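Local coordinates for N-acetylglucosamine-specific lectin (Saxidomus purpuratus, PDB 6M5M), which binds N-acetylglucosamine in a calcium-containing site as a C-type lectin, and probably recognises carbohydrates bearing it, at residues A[115-120]-A[137-142]. Residues are numbered along the deposited sequence; the frame is centred on the assembly and turned at random.
Sequences PNRPDA and WNDHQD. With CA (calcium ion), chain E; NAG (2-acetamido-2-deoxy-beta-D-glucopyranose), chain D.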
loop_
_atom_site.group_PDB
_atom_site.type_symbol
_atom_site.label_atom_id
_atom_site.label_comp_id
_atom_site.label_asym_id
_atom_site.label_seq_id
_atom_site.Cartn_x
_atom_site.Cartn_y
_atom_site.Cartn_z
ATOM N N PRO A 115 -16.499 18.129 -9.996
ATOM C CA PRO A 115 -17.569 18.398 -10.960
ATOM C C PRO A 115 -17.099 19.352 -12.067
ATOM O O PRO A 115 -16.602 20.407 -11.728
ATOM C CB PRO A 115 -18.688 18.989 -10.100
ATOM C CG PRO A 115 -18.461 18.364 -8.719
ATOM C CD PRO A 115 -16.946 18.310 -8.602
ATOM N N ASN A 116 -17.168 18.869 -13.319
ATOM C CA ASN A 116 -16.955 19.588 -14.608
ATOM C C ASN A 116 -15.467 19.813 -14.858
ATOM O O ASN A 116 -15.098 20.865 -15.419
ATOM C CB ASN A 116 -17.756 20.883 -14.690
ATOM C CG ASN A 116 -19.235 20.594 -14.730
ATOM O OD1 ASN A 116 -19.952 20.893 -13.778
ATOM N ND2 ASN A 116 -19.673 19.960 -15.804
ATOM N N ARG A 117 -14.652 18.846 -14.475
ATOM C CA ARG A 117 -13.189 18.950 -14.666
ATOM C C ARG A 117 -12.704 17.708 -15.410
ATOM O O ARG A 117 -13.207 16.640 -15.113
ATOM C CB ARG A 117 -12.497 19.148 -13.319
ATOM C CG ARG A 117 -12.901 20.439 -12.629
ATOM C CD ARG A 117 -12.475 21.666 -13.403
ATOM N NE ARG A 117 -12.705 22.899 -12.689
ATOM C CZ ARG A 117 -13.815 23.594 -12.770
ATOM N NH1 ARG A 117 -14.789 23.171 -13.539
ATOM N NH2 ARG A 117 -13.959 24.705 -12.086
ATOM N N PRO A 118 -11.768 17.805 -16.374
ATOM C CA PRO A 118 -11.059 19.038 -16.696
ATOM C C PRO A 118 -11.890 19.930 -17.624
ATOM O O PRO A 118 -12.566 19.420 -18.460
ATOM C CB PRO A 118 -9.862 18.502 -17.472
ATOM C CG PRO A 118 -10.459 17.386 -18.247
ATOM C CD PRO A 118 -11.356 16.718 -17.239
ATOM N N ASP A 119 -11.804 21.241 -17.420
ATOM C CA ASP A 119 -12.640 22.217 -18.176
ATOM C C ASP A 119 -11.866 22.796 -19.368
ATOM O O ASP A 119 -12.447 23.624 -20.091
ATOM C CB ASP A 119 -13.166 23.321 -17.259
ATOM C CG ASP A 119 -12.085 24.074 -16.499
ATOM O OD1 ASP A 119 -10.936 24.068 -16.948
ATOM O OD2 ASP A 119 -12.418 24.666 -15.473
ATOM N N ALA A 120 -10.624 22.355 -19.587
ATOM C CA ALA A 120 -9.759 22.813 -20.696
ATOM C C ALA A 120 -8.506 21.941 -20.786
ATOM O O ALA A 120 -8.101 21.347 -19.771
ATOM C CB ALA A 120 -9.381 24.263 -20.500
ATOM N N TRP A 137 -9.704 16.673 -8.031
ATOM C CA TRP A 137 -8.770 17.101 -9.109
ATOM C C TRP A 137 -9.362 18.269 -9.902
ATOM O O TRP A 137 -10.569 18.252 -10.210
ATOM C CB TRP A 137 -8.453 15.927 -10.032
ATOM C CG TRP A 137 -7.951 14.707 -9.341
ATOM C CD1 TRP A 137 -7.419 14.620 -8.095
ATOM C CD2 TRP A 137 -7.875 13.381 -9.901
ATOM N NE1 TRP A 137 -7.067 13.323 -7.825
ATOM C CE2 TRP A 137 -7.324 12.542 -8.910
ATOM C CE3 TRP A 137 -8.223 12.818 -11.138
ATOM C CZ2 TRP A 137 -7.126 11.174 -9.096
ATOM C CZ3 TRP A 137 -8.012 11.466 -11.332
ATOM C CH2 TRP A 137 -7.456 10.661 -10.326
ATOM N N ASN A 138 -8.524 19.263 -10.206
ATOM C CA ASN A 138 -8.821 20.358 -11.159
ATOM C C ASN A 138 -7.632 20.450 -12.116
ATOM O O ASN A 138 -6.563 19.962 -11.785
ATOM C CB ASN A 138 -9.113 21.652 -10.396
ATOM C CG ASN A 138 -9.109 22.904 -11.240
ATOM O OD1 ASN A 138 -10.102 23.206 -11.906
ATOM N ND2 ASN A 138 -8.004 23.641 -11.205
ATOM N N ASP A 139 -7.886 20.985 -13.305
ATOM C CA ASP A 139 -6.873 21.358 -14.317
ATOM C C ASP A 139 -6.693 22.873 -14.261
ATOM O O ASP A 139 -7.737 23.592 -14.278
ATOM C CB ASP A 139 -7.323 20.950 -15.727
ATOM C CG ASP A 139 -8.598 21.649 -16.176
ATOM O OD1 ASP A 139 -9.671 21.319 -15.620
ATOM O OD2 ASP A 139 -8.479 22.558 -17.024
ATOM N N HIS A 140 -5.442 23.308 -14.152
ATOM C CA HIS A 140 -4.977 24.720 -14.179
ATOM C C HIS A 140 -4.162 24.927 -15.460
ATOM O O HIS A 140 -3.339 24.054 -15.736
ATOM C CB HIS A 140 -4.127 25.041 -12.918
ATOM C CG HIS A 140 -4.003 26.511 -12.692
ATOM N ND1 HIS A 140 -5.151 27.297 -12.461
ATOM C CD2 HIS A 140 -2.960 27.362 -12.714
ATOM C CE1 HIS A 140 -4.786 28.549 -12.355
ATOM N NE2 HIS A 140 -3.456 28.622 -12.452
ATOM N N GLN A 141 -4.299 26.056 -16.160
ATOM C CA GLN A 141 -3.617 26.260 -17.471
ATOM C C GLN A 141 -2.340 27.101 -17.320
ATOM O O GLN A 141 -1.736 27.412 -18.357
ATOM C CB GLN A 141 -4.599 26.850 -18.480
ATOM C CG GLN A 141 -5.440 25.799 -19.208
ATOM C CD GLN A 141 -6.185 24.871 -18.277
ATOM O OE1 GLN A 141 -6.924 25.312 -17.399
ATOM N NE2 GLN A 141 -6.059 23.576 -18.495
ATOM N N ASP A 142 -1.896 27.398 -16.095
ATOM C CA ASP A 142 -0.560 28.004 -15.835
ATOM C C ASP A 142 0.267 27.003 -15.036
ATOM O O ASP A 142 0.124 26.915 -13.749
ATOM C CB ASP A 142 -0.602 29.371 -15.144
ATOM C CG ASP A 142 0.767 30.000 -14.892
ATOM O OD1 ASP A 142 1.795 29.374 -15.202
ATOM O OD2 ASP A 142 0.809 31.124 -14.381
HETATM CA CA CA E . -8.748 24.727 -16.006
HETATM C C1 NAG D . -9.110 28.311 -9.383
HETATM C C2 NAG D . -8.114 27.217 -9.695
HETATM C C3 NAG D . -8.471 27.280 -11.188
HETATM C C4 NAG D . -9.920 26.964 -11.332
HETATM C C5 NAG D . -10.843 27.760 -10.400
HETATM C C6 NAG D . -12.251 27.249 -10.551
HETATM C C7 NAG D . -5.847 26.582 -9.154
HETATM C C8 NAG D . -4.507 27.087 -8.909
HETATM N N2 NAG D . -6.766 27.551 -9.359
HETATM O O1 NAG D . -8.702 29.465 -8.781
HETATM O O3 NAG D . -7.746 26.387 -12.007
HETATM O O4 NAG D . -10.405 27.195 -12.685
HETATM O O5 NAG D . -10.323 27.704 -9.044
HETATM O O6 NAG D . -12.314 25.958 -9.990
HETATM O O7 NAG D . -6.076 25.370 -9.154
HETATM O O HOH W 1 -10.142 24.852 -14.027
HETATM O O HOH W 2 -7.757 26.668 -14.899
HETATM O O HOH W 3 -9.563 26.163 -17.495
#
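Arg117 reaches across to Asn138 in the sugar site of this C-type lectin fold, where the long loop before strand 124-130, with a cis peptide ahead of Pro118, faces strand 136-140. Followed outward, CB of Arg117 lies 3.8 Å from Trp137 O, and the chain then turns about the CB-CG bond (chi2 -64°), which carries CD past Asn138 OD1. Arg117 NE donates to Asn138 OD1 at 2.7 Å, somewhat bent but in the carbonyl plane. Further out, NH1 turns back to Asn116 O, and Arg117 NH2 donates to the sugar O6 at 2.9 Å. Three partners thus fix the rotation of the guanidinium, while Asp119 OD2 sits over one face, a contact of charge alone.

Asn138 works with both ends of its amide: OD1 accepts hydrogen bonds from NE of Arg117 and from a calcium-bound water, while Asn138 ND2 donates to the sugar O3 at 2.9 Å. The same O3 pairs with His140 ND1, whose ring carries the acetamido methyl C8 over one face.

The calcium ion ties the 115-120 loop, through Asp119 OD1, to OD2 and backbone O of the strand's Asp139 and to OE1 of Gln141 just past its end; three waters complete seven ligands. Gln141 NE2 is hydrogen-bonded to Asp121 O and Asp139 OD2. No sugar oxygen binds the metal: O4 is held through a water that sits 2.4 Å from the calcium and donates to Asp119 OD2 at 2.7 Å.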